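Local atomic coordinates of transcription factor MBP1 (Magnaporthe oryzae, PDB entry 4UX5), a protein that binds DNA through the winged helix-turn-helix domain in its N-terminal part and probably activates transcription by RNA polymerase II. Residues Ile25-Tyr30 with His37-Arg42; Val43-Asn48 with Asp120-Ala125; His51-Ala56 with His101-Phe106. All coordinates share one frame; numbering follows the deposited sequence.

Contact 1: Ile25-Tyr30 with His37-Arg42; sequences IPVYEY and HVMRRR
Y28 and R42 bury the most surface here, and they do so by stacking. R42 starts with CG anti to its backbone N (chi1 -171°) and runs past the phenol end of Y28, where R42 CG lies 3.6 Å from Y28 OH. It then bends sharply at chi3, which lays the guanidinium flat against the ring, displaced toward CE1; the centres are 4.6 Å apart and the planes differ by 27°, a cation-pi arrangement with Y28 CE1 over the middle of the guanidinium. P26 touches the same group, its CB 3.5 Å from R42 NE. That nitrogen is buried without a polar partner, while R42 NH2 makes a weak hydrogen bond to V27 O. The backbone N of R42 also donates to P26 O at 3.0 Å, arriving from above the carbonyl plane. Under these side chains, strands 25-32 and 36-41 form an antiparallel beta hairpin, with strand 16-22 on the far side of 25-32. Y28 with R40 and Y30 with V38 are hydrogen-bonded pairs; V27 with R41 and E29 with M39 are non-hydrogen-bonded. The bonds are tightest at the first pair: Y28 N sits 2.5 Å from R40 O, nearly along the C=O axis, and R40 N returns to Y28 O in the carbonyl plane. R40 leaves on the same face as Y28. Its CD rests at the ring edge, 3.9 Å from Y28 CD2, with the guanidinium almost perpendicular to the ring; R40 NH2 then reaches the carbonyls of I112 and F115, and the F115 ring meets Y28 edge-to-face. On the other face, V27 and E29 lie beside R41 and M39. The carboxylate of E29 runs alongside M39, M39 CE being 4.0 Å from E29 OE1, and OE1 is hydrogen-bonded to Y22 OH.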
loop_
_atom_site.group_PDB
_atom_site.type_symbol
_atom_site.label_atom_id
_atom_site.label_comp_id
_atom_site.label_asym_id
_atom_site.label_seq_id
_atom_site.Cartn_x
_atom_site.Cartn_y
_atom_site.Cartn_z
ATOM N N ILE A 25 -5.244 -2.054 16.550
ATOM C CA ILE A 25 -3.857 -2.438 16.776
ATOM C C ILE A 25 -3.227 -1.600 17.883
ATOM O O ILE A 25 -2.918 -0.424 17.686
ATOM C CB ILE A 25 -3.014 -2.303 15.496
ATOM C CG1 ILE A 25 -3.591 -3.186 14.388
ATOM C CG2 ILE A 25 -1.561 -2.664 15.772
ATOM C CD1 ILE A 25 -2.776 -3.172 13.115
ATOM N N PRO A 26 -3.048 -2.209 19.064
ATOM C CA PRO A 26 -2.410 -1.562 20.213
ATOM C C PRO A 26 -0.945 -1.236 19.936
ATOM O O PRO A 26 -0.198 -2.102 19.480
ATOM C CB PRO A 26 -2.535 -2.612 21.324
ATOM C CG PRO A 26 -3.637 -3.506 20.887
ATOM C CD PRO A 26 -3.532 -3.557 19.398
ATOM N N VAL A 27 -0.548 0.006 20.198
ATOM C CA VAL A 27 0.841 0.414 20.026
ATOM C C VAL A 27 1.351 1.192 21.230
ATOM O O VAL A 27 0.568 1.709 22.028
ATOM C CB VAL A 27 1.037 1.295 18.770
ATOM C CG1 VAL A 27 0.679 0.528 17.503
ATOM C CG2 VAL A 27 0.219 2.574 18.884
ATOM N N TYR A 28 2.672 1.257 21.360
ATOM C CA TYR A 28 3.304 2.216 22.251
ATOM C C TYR A 28 3.711 3.411 21.407
ATOM O O TYR A 28 4.249 3.245 20.311
ATOM C CB TYR A 28 4.517 1.613 22.960
ATOM C CG TYR A 28 4.212 0.374 23.769
ATOM C CD1 TYR A 28 3.350 0.426 24.856
ATOM C CD2 TYR A 28 4.797 -0.846 23.454
ATOM C CE1 TYR A 28 3.068 -0.704 25.599
ATOM C CE2 TYR A 28 4.524 -1.983 24.194
ATOM C CZ TYR A 28 3.660 -1.905 25.265
ATOM O OH TYR A 28 3.386 -3.033 26.003
ATOM N N GLU A 29 3.441 4.614 21.900
ATOM C CA GLU A 29 3.764 5.815 21.142
ATOM C C GLU A 29 4.603 6.792 21.955
ATOM O O GLU A 29 4.172 7.281 22.998
ATOM C CB GLU A 29 2.486 6.500 20.657
ATOM C CG GLU A 29 2.734 7.738 19.807
ATOM C CD GLU A 29 1.463 8.282 19.182
ATOM O OE1 GLU A 29 0.427 7.585 19.230
ATOM O OE2 GLU A 29 1.499 9.409 18.642
ATOM N N TYR A 30 5.808 7.064 21.468
ATOM C CA TYR A 30 6.687 8.050 22.083
ATOM C C TYR A 30 6.470 9.408 21.435
ATOM O O TYR A 30 6.709 9.575 20.241
ATOM C CB TYR A 30 8.152 7.629 21.954
ATOM C CG TYR A 30 9.139 8.647 22.488
ATOM C CD1 TYR A 30 9.052 9.106 23.797
ATOM C CD2 TYR A 30 10.164 9.139 21.688
ATOM C CE1 TYR A 30 9.954 10.032 24.291
ATOM C CE2 TYR A 30 11.072 10.064 22.178
ATOM C CZ TYR A 30 10.960 10.506 23.477
ATOM O OH TYR A 30 11.856 11.426 23.967
ATOM N N HIS A 37 6.386 11.823 16.604
ATOM C CA HIS A 37 6.065 10.570 17.274
ATOM C C HIS A 37 6.741 9.375 16.612
ATOM O O HIS A 37 7.067 9.404 15.425
ATOM C CB HIS A 37 4.547 10.358 17.308
ATOM C CG HIS A 37 3.878 10.579 15.987
ATOM N ND1 HIS A 37 3.518 11.830 15.537
ATOM C CD2 HIS A 37 3.503 9.709 15.020
ATOM C CE1 HIS A 37 2.951 11.722 14.348
ATOM N NE2 HIS A 37 2.930 10.445 14.012
ATOM N N VAL A 38 6.961 8.329 17.400
ATOM C CA VAL A 38 7.435 7.052 16.885
ATOM C C VAL A 38 6.606 5.943 17.518
ATOM O O VAL A 38 6.502 5.861 18.740
ATOM C CB VAL A 38 8.931 6.818 17.182
ATOM C CG1 VAL A 38 9.352 5.430 16.723
ATOM C CG2 VAL A 38 9.789 7.885 16.512
ATOM N N MET A 39 6.008 5.095 16.688
ATOM C CA MET A 39 5.120 4.052 17.188
ATOM C C MET A 39 5.799 2.691 17.243
ATOM O O MET A 39 6.522 2.307 16.325
ATOM C CB MET A 39 3.861 3.958 16.322
ATOM C CG MET A 39 3.022 5.220 16.298
ATOM S SD MET A 39 1.455 4.978 15.443
ATOM C CE MET A 39 0.835 6.659 15.398
ATOM N N ARG A 40 5.557 1.972 18.335
ATOM C CA ARG A 40 6.006 0.593 18.473
ATOM C C ARG A 40 4.793 -0.298 18.719
ATOM O O ARG A 40 4.000 -0.034 19.621
ATOM C CB ARG A 40 7.016 0.455 19.618
ATOM C CG ARG A 40 7.748 -0.878 19.629
ATOM C CD ARG A 40 7.838 -1.473 21.028
ATOM N NE ARG A 40 8.839 -0.816 21.863
ATOM C CZ ARG A 40 9.257 -1.287 23.035
ATOM N NH1 ARG A 40 8.762 -2.422 23.510
ATOM N NH2 ARG A 40 10.173 -0.627 23.731
ATOM N N ARG A 41 4.639 -1.343 17.911
ATOM C CA ARG A 41 3.506 -2.252 18.064
ATOM C C ARG A 41 3.614 -3.076 19.342
ATOM O O ARG A 41 4.706 -3.471 19.743
ATOM C CB ARG A 41 3.391 -3.180 16.858
ATOM C CG ARG A 41 2.450 -2.681 15.782
ATOM C CD ARG A 41 1.857 -3.847 15.019
ATOM N NE ARG A 41 2.883 -4.630 14.338
ATOM C CZ ARG A 41 3.211 -4.471 13.062
ATOM N NH1 ARG A 41 2.590 -3.561 12.325
ATOM N NH2 ARG A 41 4.157 -5.227 12.520
ATOM N N ARG A 42 2.479 -3.336 19.979
ATOM C CA ARG A 42 2.477 -4.072 21.237
ATOM C C ARG A 42 2.563 -5.580 21.022
ATOM O O ARG A 42 3.096 -6.303 21.863
ATOM C CB ARG A 42 1.227 -3.733 22.051
ATOM C CG ARG A 42 1.242 -4.292 23.467
ATOM C CD ARG A 42 0.220 -3.591 24.343
ATOM N NE ARG A 42 -0.130 -2.278 23.806
ATOM C CZ ARG A 42 -0.630 -1.280 24.526
ATOM N NH1 ARG A 42 -0.830 -1.432 25.828
ATOM N NH2 ARG A 42 -0.922 -0.125 23.944
#

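Contact 2: Val43-Asn48 with Asp120-Ala125; sequences VDDWIN and DSPPPA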
loop_
_atom_site.group_PDB
_atom_site.type_symbol
_atom_site.label_atom_id
_atom_site.label_comp_id
_atom_site.label_asym_id
_atom_site.label_seq_id
_atom_site.Cartn_x
_atom_site.Cartn_y
_atom_site.Cartn_z
ATOM N N VAL A 43 2.054 -6.051 19.888
ATOM C CA VAL A 43 1.912 -7.488 19.662
ATOM C C VAL A 43 3.211 -8.159 19.202
ATOM O O VAL A 43 3.411 -9.350 19.442
ATOM C CB VAL A 43 0.791 -7.778 18.631
ATOM C CG1 VAL A 43 1.236 -7.412 17.219
ATOM C CG2 VAL A 43 0.365 -9.237 18.699
ATOM N N ASP A 44 4.099 -7.405 18.561
ATOM C CA ASP A 44 5.339 -7.988 18.057
ATOM C C ASP A 44 6.538 -7.053 18.193
ATOM O O ASP A 44 7.631 -7.366 17.717
ATOM C CB ASP A 44 5.176 -8.402 16.591
ATOM C CG ASP A 44 4.666 -7.271 15.716
ATOM O OD1 ASP A 44 4.567 -6.127 16.208
ATOM O OD2 ASP A 44 4.370 -7.527 14.528
ATOM N N ASP A 45 6.321 -5.909 18.834
ATOM C CA ASP A 45 7.368 -4.910 19.043
ATOM C C ASP A 45 7.982 -4.389 17.747
ATOM O O ASP A 45 9.076 -3.834 17.756
ATOM C CB ASP A 45 8.476 -5.470 19.938
ATOM C CG ASP A 45 8.130 -5.393 21.408
ATOM O OD1 ASP A 45 7.214 -4.620 21.763
ATOM O OD2 ASP A 45 8.782 -6.096 22.209
ATOM N N TRP A 46 7.282 -4.563 16.632
ATOM C CA TRP A 46 7.737 -3.960 15.390
ATOM C C TRP A 46 7.563 -2.451 15.478
ATOM O O TRP A 46 6.620 -1.961 16.099
ATOM C CB TRP A 46 6.980 -4.523 14.190
ATOM C CG TRP A 46 7.485 -5.856 13.733
ATOM C CD1 TRP A 46 8.033 -6.840 14.505
ATOM C CD2 TRP A 46 7.505 -6.345 12.387
ATOM N NE1 TRP A 46 8.384 -7.914 13.722
ATOM C CE2 TRP A 46 8.069 -7.635 12.417
ATOM C CE3 TRP A 46 7.094 -5.818 11.159
ATOM C CZ2 TRP A 46 8.234 -8.405 11.269
ATOM C CZ3 TRP A 46 7.258 -6.583 10.021
ATOM C CH2 TRP A 46 7.823 -7.862 10.083
ATOM N N ILE A 47 8.481 -1.717 14.859
ATOM C CA ILE A 47 8.511 -0.268 14.994
ATOM C C ILE A 47 8.422 0.411 13.626
ATOM O O ILE A 47 8.826 -0.161 12.612
ATOM C CB ILE A 47 9.789 0.187 15.744
ATOM C CG1 ILE A 47 9.656 1.632 16.229
ATOM C CG2 ILE A 47 11.028 -0.011 14.877
ATOM C CD1 ILE A 47 10.617 1.991 17.336
ATOM N N ASN A 48 7.872 1.620 13.604
ATOM C CA ASN A 48 7.674 2.362 12.362
ATOM C C ASN A 48 8.966 3.026 11.886
ATOM O O ASN A 48 9.406 4.025 12.454
ATOM C CB ASN A 48 6.574 3.411 12.550
ATOM C CG ASN A 48 6.018 3.926 11.234
ATOM O OD1 ASN A 48 6.760 4.196 10.293
ATOM N ND2 ASN A 48 4.698 4.058 11.163
ATOM N N ASP A 120 5.860 -9.966 29.314
ATOM C CA ASP A 120 7.215 -10.269 28.839
ATOM C C ASP A 120 7.253 -10.127 27.315
ATOM O O ASP A 120 6.241 -10.335 26.643
ATOM C CB ASP A 120 7.670 -11.677 29.247
ATOM C CG ASP A 120 6.544 -12.687 29.227
ATOM O OD1 ASP A 120 5.453 -12.381 29.750
ATOM O OD2 ASP A 120 6.750 -13.794 28.689
ATOM N N SER A 121 8.422 -9.787 26.779
ATOM C CA SER A 121 8.581 -9.463 25.359
ATOM C C SER A 121 8.158 -10.587 24.407
ATOM O O SER A 121 8.295 -11.763 24.731
ATOM C CB SER A 121 10.036 -9.080 25.085
ATOM O OG SER A 121 10.921 -9.998 25.702
ATOM N N PRO A 122 7.630 -10.217 23.227
ATOM C CA PRO A 122 7.227 -11.198 22.211
ATOM C C PRO A 122 8.401 -11.722 21.382
ATOM O O PRO A 122 9.346 -10.978 21.122
ATOM C CB PRO A 122 6.255 -10.409 21.333
ATOM C CG PRO A 122 6.718 -9.001 21.450
ATOM C CD PRO A 122 7.224 -8.849 22.859
ATOM N N PRO A 123 8.333 -12.997 20.968
ATOM C CA PRO A 123 9.367 -13.666 20.173
ATOM C C PRO A 123 9.453 -13.126 18.749
ATOM O O PRO A 123 8.489 -12.529 18.266
ATOM C CB PRO A 123 8.912 -15.136 20.156
ATOM C CG PRO A 123 7.876 -15.249 21.213
ATOM C CD PRO A 123 7.227 -13.910 21.289
ATOM N N PRO A 124 10.601 -13.333 18.087
ATOM C CA PRO A 124 10.792 -12.973 16.677
ATOM C C PRO A 124 9.755 -13.625 15.765
ATOM O O PRO A 124 9.671 -14.851 15.704
ATOM C CB PRO A 124 12.196 -13.502 16.371
ATOM C CG PRO A 124 12.893 -13.483 17.689
ATOM C CD PRO A 124 11.843 -13.837 18.699
ATOM N N ALA A 125 8.977 -12.803 15.068
ATOM C CA ALA A 125 7.938 -13.300 14.171
ATOM C C ALA A 125 8.533 -13.778 12.850
ATOM O O ALA A 125 9.605 -13.323 12.449
ATOM C CB ALA A 125 6.893 -12.216 13.926
HETATM O O HOH W 1 10.393 -8.351 21.103
#
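P122 carries this surface contact, and its ring can be followed atom by atom. CB lies 3.6 Å from V43 O, against the backbone. CG, the tip of the ring, comes up to the peptide between D44 and D45, 3.8 Å from D44 C, and also approaches the D45 carboxylate. On the way back to the ring nitrogen, P122 CD has the closest touch, 3.2 Å from D45 OD2. The D45 side chain crosses the ring at about a right angle, with CG anti to its own carbonyl carbon (chi1 -82°). D45 OD2 also accepts a hydrogen bond from a water at 3.0 Å, and that water donates to P122 O at 2.8 Å as well, so a single solvent molecule supplies the polar link between the two segments. D45 OD1 makes a long, weak ion pair with R40 NH1. The loop itself is shaped by D44: its OD1 accepts from W46 N at 3.2 Å, met from above the carboxylate plane, and pairs with R41 NE as well. P122, from the proline-rich tail after helix 110-114, thus packs on the backbone beside the Asx turn that D44 makes in the loop between strands 36-41 and 47-48.

Contact 3: His51-Ala56 with His101-Phe106; sequences HILKAA and HRNNIF. With nucleotides of chain C.
The end of helix 49-55 is met here by the turn that follows helix 93-102, and the main side chain, I105, comes from beyond the end of its helix. Helix 93-102 closes in a Schellman motif in which N104, an asparagine with positive phi (57°), is the C-prime residue; N104 N bonds to H101 O and I105 N to A100 O. This turn aims I105 at the last turn of helix 49-55. With chi1 at -160°, CG1 stands anti to the backbone N and CG2 takes the crowded place between N and the carbonyl carbon, so the two branches reach different residues. I105 CG2 meets I52 CG2 at 3.8 Å, the two side chains crossing obliquely. I105 CG1 lies 4.1 Å from A55 CB and close to the backbone N of A56, and I105 CD1 ends 3.8 Å from A55 O. The methyl of A56 faces I105 CB more loosely. Because A55 and A56 have such short side chains, the isoleucine comes right up to the helix backbone. N103 makes a second patch: L53 CD2 packs on its amide, 4.0 Å from N103 CG, while N103 ND2 bonds back to L99 O of its own helix. The segments therefore join by van der Waals packing, apolar except where L53 meets the N103 amide. K54 takes no part and points to the DNA instead; bent at chi3 (64°), K54 puts NZ 2.7 Å from OP1 of DC9 in chain C, a phosphate hydrogen bond, probably strengthened by charge. Helix 49-55 is followed by helix 60-71 and the hairpin 77-79/88-91, as in a winged helix-turn-helix. Within it, L53 also packs on I66 and L67 of helix 60-71, L109 touches I52 and A55, and I105 rests on A100 of helix 93-102.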
loop_
_atom_site.group_PDB
_atom_site.type_symbol
_atom_site.label_atom_id
_atom_site.label_comp_id
_atom_site.label_asym_id
_atom_site.label_seq_id
_atom_site.Cartn_x
_atom_site.Cartn_y
_atom_site.Cartn_z
ATOM N N HIS A 51 8.647 6.682 10.801
ATOM C CA HIS A 51 8.656 7.611 11.927
ATOM C C HIS A 51 10.081 7.910 12.385
ATOM O O HIS A 51 10.393 9.032 12.784
ATOM C CB HIS A 51 7.849 7.051 13.101
ATOM C CG HIS A 51 6.378 6.962 12.845
ATOM N ND1 HIS A 51 5.508 6.348 13.719
ATOM C CD2 HIS A 51 5.619 7.411 11.817
ATOM C CE1 HIS A 51 4.280 6.419 13.242
ATOM N NE2 HIS A 51 4.319 7.061 12.087
ATOM N N ILE A 52 10.936 6.892 12.338
ATOM C CA ILE A 52 12.324 7.033 12.763
ATOM C C ILE A 52 13.085 7.961 11.822
ATOM O O ILE A 52 13.749 8.895 12.265
ATOM C CB ILE A 52 13.038 5.667 12.828
ATOM C CG1 ILE A 52 12.364 4.761 13.862
ATOM C CG2 ILE A 52 14.509 5.849 13.161
ATOM C CD1 ILE A 52 12.962 3.373 13.943
ATOM N N LEU A 53 12.975 7.705 10.522
ATOM C CA LEU A 53 13.655 8.522 9.523
ATOM C C LEU A 53 13.119 9.953 9.501
ATOM O O LEU A 53 13.837 10.883 9.137
ATOM C CB LEU A 53 13.526 7.885 8.138
ATOM C CG LEU A 53 14.247 6.546 7.975
ATOM C CD1 LEU A 53 14.041 5.986 6.576
ATOM C CD2 LEU A 53 15.733 6.691 8.288
ATOM N N LYS A 54 11.860 10.127 9.895
ATOM C CA LYS A 54 11.275 11.459 10.030
ATOM C C LYS A 54 11.791 12.154 11.282
ATOM O O LYS A 54 11.856 13.381 11.339
ATOM C CB LYS A 54 9.748 11.386 10.071
ATOM C CG LYS A 54 9.096 11.149 8.724
ATOM C CD LYS A 54 7.610 10.862 8.876
ATOM C CE LYS A 54 6.868 12.059 9.447
ATOM N NZ LYS A 54 5.402 11.812 9.541
ATOM N N ALA A 55 12.140 11.360 12.291
ATOM C CA ALA A 55 12.735 11.893 13.510
ATOM C C ALA A 55 14.130 12.422 13.199
ATOM O O ALA A 55 14.570 13.420 13.769
ATOM C CB ALA A 55 12.785 10.831 14.598
ATOM N N ALA A 56 14.821 11.743 12.290
ATOM C CA ALA A 56 16.051 12.272 11.721
ATOM C C ALA A 56 15.689 13.386 10.744
ATOM O O ALA A 56 14.512 13.620 10.474
ATOM C CB ALA A 56 16.845 11.175 11.034
ATOM N N HIS A 101 20.525 3.771 14.858
ATOM C CA HIS A 101 21.950 3.978 15.062
ATOM C C HIS A 101 22.613 4.459 13.776
ATOM O O HIS A 101 23.288 5.488 13.776
ATOM C CB HIS A 101 22.621 2.696 15.563
ATOM C CG HIS A 101 22.456 2.462 17.032
ATOM N ND1 HIS A 101 21.670 1.451 17.544
ATOM C CD2 HIS A 101 22.973 3.112 18.101
ATOM C CE1 HIS A 101 21.715 1.486 18.862
ATOM N NE2 HIS A 101 22.497 2.486 19.227
ATOM N N ARG A 102 22.397 3.722 12.685
ATOM C CA ARG A 102 23.005 4.036 11.389
ATOM C C ARG A 102 22.674 5.446 10.908
ATOM O O ARG A 102 23.432 6.038 10.140
ATOM C CB ARG A 102 22.568 3.023 10.323
ATOM C CG ARG A 102 22.989 1.588 10.596
ATOM C CD ARG A 102 22.928 0.739 9.332
ATOM N NE ARG A 102 21.678 0.907 8.594
ATOM C CZ ARG A 102 20.597 0.148 8.760
ATOM N NH1 ARG A 102 20.601 -0.834 9.650
ATOM N NH2 ARG A 102 19.509 0.374 8.035
ATOM N N ASN A 103 21.543 5.978 11.358
ATOM C CA ASN A 103 21.119 7.313 10.958
ATOM C C ASN A 103 21.205 8.318 12.104
ATOM O O ASN A 103 20.572 9.373 12.063
ATOM C CB ASN A 103 19.698 7.271 10.396
ATOM C CG ASN A 103 19.615 6.506 9.086
ATOM O OD1 ASN A 103 19.774 7.079 8.009
ATOM N ND2 ASN A 103 19.369 5.204 9.174
ATOM N N ASN A 104 21.981 7.970 13.128
ATOM C CA ASN A 104 22.345 8.905 14.193
ATOM C C ASN A 104 21.148 9.531 14.915
ATOM O O ASN A 104 21.054 10.754 15.022
ATOM C CB ASN A 104 23.231 10.015 13.612
ATOM C CG ASN A 104 24.064 10.721 14.669
ATOM O OD1 ASN A 104 24.518 10.106 15.635
ATOM N ND2 ASN A 104 24.268 12.022 14.488
ATOM N N ILE A 105 20.239 8.701 15.420
ATOM C CA ILE A 105 19.019 9.217 16.039
ATOM C C ILE A 105 18.563 8.354 17.219
ATOM O O ILE A 105 17.541 8.634 17.850
ATOM C CB ILE A 105 17.874 9.325 14.995
ATOM C CG1 ILE A 105 16.777 10.290 15.461
ATOM C CG2 ILE A 105 17.305 7.949 14.663
ATOM C CD1 ILE A 105 17.274 11.684 15.762
ATOM N N PHE A 106 19.330 7.313 17.524
ATOM C CA PHE A 106 18.969 6.391 18.595
ATOM C C PHE A 106 18.838 7.075 19.957
ATOM O O PHE A 106 17.966 6.724 20.754
ATOM C CB PHE A 106 19.993 5.259 18.692
ATOM C CG PHE A 106 19.688 4.272 19.780
ATOM C CD1 PHE A 106 18.785 3.243 19.566
ATOM C CD2 PHE A 106 20.295 4.378 21.022
ATOM C CE1 PHE A 106 18.498 2.333 20.569
ATOM C CE2 PHE A 106 20.012 3.474 22.027
ATOM C CZ PHE A 106 19.112 2.450 21.801
ATOM P P DC C 9 4.039 10.258 6.185
ATOM O OP1 DC C 9 4.120 10.271 7.664
ATOM O OP2 DC C 9 4.747 11.289 5.396
ATOM O "O5'" DC C 9 4.477 8.814 5.652
ATOM C "C5'" DC C 9 3.901 7.644 6.228
ATOM C "C4'" DC C 9 3.290 6.748 5.162
ATOM O "O4'" DC C 9 2.108 7.366 4.627
ATOM C "C3'" DC C 9 4.165 6.494 3.951
ATOM O "O3'" DC C 9 5.019 5.388 4.203
ATOM C "C2'" DC C 9 3.145 6.175 2.847
ATOM C "C1'" DC C 9 1.845 6.821 3.351
ATOM N N1 DC C 9 1.320 7.912 2.470
ATOM C C2 DC C 9 0.321 7.631 1.527
ATOM O O2 DC C 9 -0.106 6.475 1.425
ATOM N N3 DC C 9 -0.146 8.635 0.746
ATOM C C4 DC C 9 0.339 9.867 0.882
ATOM N N4 DC C 9 -0.154 10.823 0.089
ATOM C C5 DC C 9 1.353 10.176 1.835
ATOM C C6 DC C 9 1.808 9.179 2.602
#

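How the contacts relate
Contact 1 is the buried one, a sheet pairing rich in backbone hydrogen bonds and arginine side chains. Contact 2 lies on the surface, where the proline-rich tail meets 43-48 through proline packing and one bridging water, and contact 3 is partly buried and mainly apolar. The chain ties them together: segment 37-42 serves contact 1 and then leads directly into 43-48 of contact 2, with R41 N to W46 O and M39 O to N48 N as probable hydrogen bonds. M39 N also probably bonds H51 ND1, linking contact 1 to the helix of contact 3. I47 packs on V38 and I52, so it touches both neighbours. Contact 3 sits across the chain's centre from the other two.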